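Local coordinates for SusD-like protein BACOVA_02651 (Bacteroides ovatus, PDB 5E75) that binds polysaccharide at the bacterial cell surface and probably mediates xyloglucan binding before its transport into the periplasm for degradation, at residues L246-V251 and T355-L360; N29-D34 and Y80-M85. All blocks are in the same frame, centred on the assembly; numbering follows the deposited sequence.

Interaction 1: residues L246-V251 and T355-L360; sequences LAMQWV and TYILRL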
loop_
_atom_site.group_PDB
_atom_site.type_symbol
_atom_site.label_atom_id
_atom_site.label_comp_id
_atom_site.label_asym_id
_atom_site.label_seq_id
_atom_site.Cartn_x
_atom_site.Cartn_y
_atom_site.Cartn_z
ATOM N N LEU A 246 3.721 -4.253 10.072
ATOM C CA LEU A 246 3.410 -5.448 9.305
ATOM C C LEU A 246 3.984 -5.277 7.905
ATOM O O LEU A 246 3.807 -4.229 7.272
ATOM C CB LEU A 246 1.895 -5.662 9.237
ATOM C CG LEU A 246 1.418 -7.016 8.723
ATOM C CD1 LEU A 246 1.904 -8.147 9.636
ATOM C CD2 LEU A 246 -0.091 -7.058 8.587
ATOM N N ALA A 247 4.659 -6.303 7.407
ATOM C CA ALA A 247 5.258 -6.259 6.080
ATOM C C ALA A 247 5.376 -7.660 5.529
ATOM O O ALA A 247 5.549 -8.633 6.285
ATOM C CB ALA A 247 6.620 -5.605 6.125
ATOM N N MET A 248 5.319 -7.753 4.203
ATOM C CA MET A 248 5.658 -8.983 3.508
ATOM C C MET A 248 7.161 -9.206 3.620
ATOM O O MET A 248 7.972 -8.313 3.383
ATOM C CB MET A 248 5.245 -8.910 2.035
ATOM C CG MET A 248 3.793 -8.530 1.842
ATOM S SD MET A 248 3.353 -8.230 0.120
ATOM C CE MET A 248 1.870 -7.219 0.316
ATOM N N GLN A 249 7.505 -10.430 3.995
ATOM C CA GLN A 249 8.845 -10.800 4.427
ATOM C C GLN A 249 9.551 -11.603 3.334
ATOM O O GLN A 249 9.538 -12.835 3.329
ATOM C CB GLN A 249 8.760 -11.632 5.704
ATOM C CG GLN A 249 8.088 -10.907 6.849
ATOM C CD GLN A 249 8.918 -9.749 7.363
ATOM O OE1 GLN A 249 10.140 -9.839 7.487
ATOM N NE2 GLN A 249 8.251 -8.652 7.677
ATOM N N TRP A 250 10.179 -10.900 2.407
ATOM C CA TRP A 250 10.766 -11.565 1.253
ATOM C C TRP A 250 12.105 -12.234 1.582
ATOM O O TRP A 250 12.816 -11.821 2.499
ATOM C CB TRP A 250 10.868 -10.587 0.077
ATOM C CG TRP A 250 9.532 -10.014 -0.274
ATOM C CD1 TRP A 250 9.156 -8.707 -0.201
ATOM C CD2 TRP A 250 8.379 -10.733 -0.731
ATOM N NE1 TRP A 250 7.855 -8.561 -0.585
ATOM C CE2 TRP A 250 7.342 -9.786 -0.909
ATOM C CE3 TRP A 250 8.118 -12.081 -1.001
ATOM C CZ2 TRP A 250 6.073 -10.147 -1.340
ATOM C CZ3 TRP A 250 6.859 -12.436 -1.432
ATOM C CH2 TRP A 250 5.851 -11.475 -1.601
ATOM N N VAL A 251 12.407 -13.292 0.829
ATOM C CA VAL A 251 13.585 -14.132 1.053
ATOM C C VAL A 251 14.396 -14.162 -0.241
ATOM O O VAL A 251 14.257 -15.084 -1.045
ATOM C CB VAL A 251 13.199 -15.589 1.429
ATOM C CG1 VAL A 251 14.450 -16.393 1.778
ATOM C CG2 VAL A 251 12.198 -15.622 2.593
ATOM N N THR A 355 7.951 -5.579 1.648
ATOM C CA THR A 355 6.844 -4.751 1.156
ATOM C C THR A 355 5.969 -4.369 2.343
ATOM O O THR A 355 5.340 -5.210 2.964
ATOM C CB THR A 355 5.977 -5.503 0.127
ATOM O OG1 THR A 355 6.792 -5.922 -0.973
ATOM C CG2 THR A 355 4.853 -4.630 -0.408
ATOM N N TYR A 356 5.948 -3.093 2.696
ATOM C CA TYR A 356 5.142 -2.638 3.820
ATOM C C TYR A 356 3.654 -2.903 3.612
ATOM O O TYR A 356 3.120 -2.697 2.516
ATOM C CB TYR A 356 5.334 -1.142 4.052
ATOM C CG TYR A 356 6.650 -0.775 4.674
ATOM C CD1 TYR A 356 6.934 -1.119 5.991
ATOM C CD2 TYR A 356 7.605 -0.069 3.963
ATOM C CE1 TYR A 356 8.125 -0.794 6.578
ATOM C CE2 TYR A 356 8.824 0.278 4.556
ATOM C CZ TYR A 356 9.069 -0.109 5.871
ATOM O OH TYR A 356 10.253 0.203 6.491
ATOM N N ILE A 357 2.996 -3.352 4.679
ATOM C CA ILE A 357 1.545 -3.407 4.754
ATOM C C ILE A 357 1.047 -2.315 5.701
ATOM O O ILE A 357 0.082 -1.612 5.389
ATOM C CB ILE A 357 1.047 -4.807 5.182
ATOM C CG1 ILE A 357 1.375 -5.828 4.092
ATOM C CG2 ILE A 357 -0.459 -4.797 5.482
ATOM C CD1 ILE A 357 1.120 -7.292 4.489
ATOM N N LEU A 358 1.717 -2.157 6.844
ATOM C CA LEU A 358 1.390 -1.100 7.796
ATOM C C LEU A 358 2.632 -0.506 8.470
ATOM O O LEU A 358 3.406 -1.240 9.096
ATOM C CB LEU A 358 0.447 -1.618 8.884
ATOM C CG LEU A 358 -0.042 -0.569 9.898
ATOM C CD1 LEU A 358 -0.971 0.433 9.216
ATOM C CD2 LEU A 358 -0.725 -1.245 11.072
ATOM N N ARG A 359 2.811 0.810 8.344
ATOM C CA ARG A 359 3.807 1.546 9.112
ATOM C C ARG A 359 3.160 2.337 10.254
ATOM O O ARG A 359 2.012 2.768 10.161
ATOM C CB ARG A 359 4.572 2.530 8.207
ATOM C CG ARG A 359 5.540 1.869 7.283
ATOM C CD ARG A 359 6.570 2.827 6.739
ATOM N NE ARG A 359 6.129 3.731 5.680
ATOM C CZ ARG A 359 5.976 5.045 5.812
ATOM N NH1 ARG A 359 6.046 5.635 7.002
ATOM N NH2 ARG A 359 5.708 5.778 4.743
ATOM N N LEU A 360 3.933 2.598 11.302
ATOM C CA LEU A 360 3.436 3.395 12.425
ATOM C C LEU A 360 2.945 4.776 11.981
ATOM O O LEU A 360 1.947 5.276 12.524
ATOM C CB LEU A 360 4.515 3.497 13.506
ATOM C CG LEU A 360 4.118 4.182 14.810
ATOM C CD1 LEU A 360 3.069 3.395 15.573
ATOM C CD2 LEU A 360 5.355 4.402 15.648
#
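Met-248 and Thr-355 run alongside each other off the same face of the two-stranded sheet, where they form an antiparallel, hydrogen-bonded pair. The Met-248 chain runs out extended beyond CG, so that its SD rests 3.8 Å from Thr-355 CB and its CE comes near Thr-355 CG2. Thr-355 turns CG2 anti to its backbone N and OG1 anti to the carbonyl carbon (chi1 -58°), which sends the methyl to the sulfur and the hydroxyl to the indole of Trp-250. There Trp-250 NE1 donates to Thr-355 OG1 over 2.9 Å, nearly straight at 165° and in the ring plane; Asn-36 is a second partner of that hydroxyl. Met-248 CB lies over one face of that indole, toward its rim. The Ile-357 chain runs square across that of Met-248, with Ile-357 CD1 4.0 Å from Met-248 CG, and its CG2 meets Leu-246 CD2 at 3.9 Å. One residue too many, Ile-357 with Leu-358, sits opposite Leu-246, a classic bulge. Leu-246 O accepts from Leu-358 N at 3.0 Å, on a lone pair, and from Ile-357 N at 2.9 Å, above the carbonyl plane. In this largely buried contact the doubly gripped carbonyl takes up the extra residue and probably steadies the shifted register.

Interaction 2: residues N29-D34 and Y80-M85; sequences NRAWFD and YSVVTM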
loop_
_atom_site.group_PDB
_atom_site.type_symbol
_atom_site.label_atom_id
_atom_site.label_comp_id
_atom_site.label_asym_id
_atom_site.label_seq_id
_atom_site.Cartn_x
_atom_site.Cartn_y
_atom_site.Cartn_z
ATOM N N ASN A 29 4.882 -14.252 2.866
ATOM C CA ASN A 29 5.560 -14.119 1.572
ATOM C C ASN A 29 4.858 -14.888 0.460
ATOM O O ASN A 29 4.168 -14.294 -0.355
ATOM C CB ASN A 29 7.076 -14.428 1.662
ATOM C CG ASN A 29 7.419 -15.639 2.524
ATOM O OD1 ASN A 29 6.899 -16.743 2.328
ATOM N ND2 ASN A 29 8.357 -15.443 3.446
ATOM N N ARG A 30 4.999 -16.212 0.449
ATOM C CA ARG A 30 4.386 -17.031 -0.578
ATOM C C ARG A 30 2.903 -16.704 -0.799
ATOM O O ARG A 30 2.431 -16.640 -1.934
ATOM C CB ARG A 30 4.562 -18.509 -0.203
ATOM C CG ARG A 30 3.999 -19.481 -1.198
ATOM C CD ARG A 30 4.355 -20.910 -0.801
ATOM N NE ARG A 30 3.886 -21.859 -1.802
ATOM C CZ ARG A 30 4.307 -23.116 -1.905
ATOM N NH1 ARG A 30 5.220 -23.592 -1.066
ATOM N NH2 ARG A 30 3.812 -23.896 -2.858
ATOM N N ALA A 31 2.164 -16.505 0.286
ATOM C CA ALA A 31 0.746 -16.203 0.182
ATOM C C ALA A 31 0.447 -14.960 -0.658
ATOM O O ALA A 31 -0.540 -14.938 -1.388
ATOM C CB ALA A 31 0.163 -16.041 1.556
ATOM N N TRP A 32 1.330 -13.965 -0.564
ATOM C CA TRP A 32 1.147 -12.654 -1.202
ATOM C C TRP A 32 1.795 -12.559 -2.580
ATOM O O TRP A 32 1.620 -11.561 -3.286
ATOM C CB TRP A 32 1.749 -11.572 -0.299
ATOM C CG TRP A 32 1.001 -11.366 0.979
ATOM C CD1 TRP A 32 1.306 -11.907 2.194
ATOM C CD2 TRP A 32 -0.181 -10.574 1.174
ATOM N NE1 TRP A 32 0.367 -11.527 3.132
ATOM C CE2 TRP A 32 -0.546 -10.696 2.534
ATOM C CE3 TRP A 32 -0.974 -9.796 0.328
ATOM C CZ2 TRP A 32 -1.677 -10.058 3.064
ATOM C CZ3 TRP A 32 -2.083 -9.163 0.857
ATOM C CH2 TRP A 32 -2.417 -9.287 2.211
ATOM N N PHE A 33 2.525 -13.589 -2.976
ATOM C CA PHE A 33 3.380 -13.510 -4.153
ATOM C C PHE A 33 2.624 -13.125 -5.439
ATOM O O PHE A 33 3.115 -12.287 -6.204
ATOM C CB PHE A 33 4.146 -14.832 -4.343
ATOM C CG PHE A 33 5.098 -14.807 -5.504
ATOM C CD1 PHE A 33 6.383 -14.296 -5.365
ATOM C CD2 PHE A 33 4.701 -15.288 -6.732
ATOM C CE1 PHE A 33 7.246 -14.259 -6.442
ATOM C CE2 PHE A 33 5.570 -15.248 -7.815
ATOM C CZ PHE A 33 6.837 -14.737 -7.660
ATOM N N ASP A 34 1.453 -13.698 -5.695
ATOM C CA ASP A 34 0.762 -13.438 -6.960
ATOM C C ASP A 34 0.351 -11.976 -7.055
ATOM O O ASP A 34 0.201 -11.452 -8.148
ATOM C CB ASP A 34 -0.487 -14.313 -7.170
ATOM C CG ASP A 34 -0.163 -15.734 -7.556
ATOM O OD1 ASP A 34 1.030 -16.055 -7.726
ATOM O OD2 ASP A 34 -1.128 -16.524 -7.703
ATOM N N TYR A 80 -6.899 -14.090 -2.896
ATOM C CA TYR A 80 -7.524 -15.365 -2.530
ATOM C C TYR A 80 -6.500 -16.427 -2.119
ATOM O O TYR A 80 -6.829 -17.315 -1.350
ATOM C CB TYR A 80 -8.514 -15.866 -3.602
ATOM C CG TYR A 80 -9.862 -15.226 -3.395
ATOM C CD1 TYR A 80 -10.655 -15.597 -2.320
ATOM C CD2 TYR A 80 -10.315 -14.189 -4.204
ATOM C CE1 TYR A 80 -11.866 -15.007 -2.081
ATOM C CE2 TYR A 80 -11.551 -13.576 -3.956
ATOM C CZ TYR A 80 -12.310 -14.009 -2.895
ATOM O OH TYR A 80 -13.528 -13.407 -2.639
ATOM N N SER A 81 -5.261 -16.306 -2.575
ATOM C CA SER A 81 -4.199 -17.184 -2.081
ATOM C C SER A 81 -3.919 -16.927 -0.601
ATOM O O SER A 81 -3.690 -17.851 0.181
ATOM C CB SER A 81 -2.919 -17.005 -2.903
ATOM O OG SER A 81 -3.048 -17.566 -4.196
ATOM N N VAL A 82 -3.940 -15.661 -0.195
ATOM C CA VAL A 82 -3.812 -15.334 1.223
ATOM C C VAL A 82 -4.975 -15.936 2.019
ATOM O O VAL A 82 -4.771 -16.555 3.074
ATOM C CB VAL A 82 -3.734 -13.795 1.475
ATOM C CG1 VAL A 82 -3.627 -13.509 2.966
ATOM C CG2 VAL A 82 -2.551 -13.177 0.753
ATOM N N VAL A 83 -6.195 -15.742 1.535
ATOM C CA VAL A 83 -7.364 -16.237 2.230
ATOM C C VAL A 83 -7.298 -17.750 2.368
ATOM O O VAL A 83 -7.504 -18.278 3.461
ATOM C CB VAL A 83 -8.668 -15.840 1.491
ATOM C CG1 VAL A 83 -9.889 -16.527 2.117
ATOM C CG2 VAL A 83 -8.827 -14.301 1.469
ATOM N N THR A 84 -7.030 -18.452 1.271
ATOM C CA THR A 84 -7.049 -19.914 1.342
ATOM C C THR A 84 -5.857 -20.452 2.128
ATOM O O THR A 84 -6.002 -21.452 2.844
ATOM C CB THR A 84 -7.163 -20.560 -0.034
ATOM O OG1 THR A 84 -6.048 -20.203 -0.813
ATOM C CG2 THR A 84 -8.433 -20.117 -0.746
ATOM N N MET A 85 -4.691 -19.822 2.046
ATOM C CA MET A 85 -3.595 -20.237 2.940
ATOM C C MET A 85 -3.931 -20.032 4.424
ATOM O O MET A 85 -3.609 -20.872 5.278
ATOM C CB MET A 85 -2.268 -19.544 2.615
ATOM C CG MET A 85 -1.131 -20.153 3.436
ATOM S SD MET A 85 0.493 -19.451 3.177
ATOM C CE MET A 85 0.746 -19.839 1.469
#
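Helix 70-95, one of the long helices of the SusD fold, is met here by the turn that leads into the short helix 33-36. The two backbones come closest at Ala-31 and Val-82, whose CA atoms are 4.8 Å apart, a close approach consistent with the small side chain of Ala-31. Val-82 carries the middle of the contact. Its CG2, anti to the carbonyl carbon, reaches over the face of Trp-32 and sits 3.6 Å from the centroid of the six-membered ring, only 14° off the normal, a well-centred CH-pi contact. The same methyl lies 3.4 Å from Ala-31 O, while CG1 reaches the rim of the indole at CZ2. One helical turn on, Met-85 stretches out with CG anti to its backbone N and then bends at chi3 (-63°), laying SD 3.8 Å from Ala-31 CB and CE equally near it. Ser-81 CB approaches Ala-31 O at 3.5 Å; its hydroxyl bonds to Ser-77 O, and Asp-34 OD2 to Ser-77 OG. An alanine in place of Trp-32 would remove the indole under Val-82 CG2 and would probably loosen the packing between this turn, helix 70-95 and Met-116 of helix 103-125. Mainly apolar side-chain packing against a long helix, with no hydrogen bond between the segments, is consistent with the TPR-related helical scaffold of SusD-family proteins.

How the interactions relate
Both segments of interaction 2 precede those of interaction 1 along the chain, and the centres of the two contacts lie about 14 Å apart. Interaction 2 lies in the N-terminal starch-binding family region and interaction 1 in the SusD family region, yet they touch: Asn-29 ND2 probably donates to Gln-249 O at 2.9 Å, and Trp-32 CB packs on Met-248 SD at 3.7 Å. Helix 103-125 packs against both, with Met-116 meeting side chains of each, Trp-32 from interaction 2 and Leu-246 from interaction 1. The segment 29-34 therefore joins helix 70-95 to the sheet of strands 244-248 and 355-359, so that segments far apart in sequence pack together.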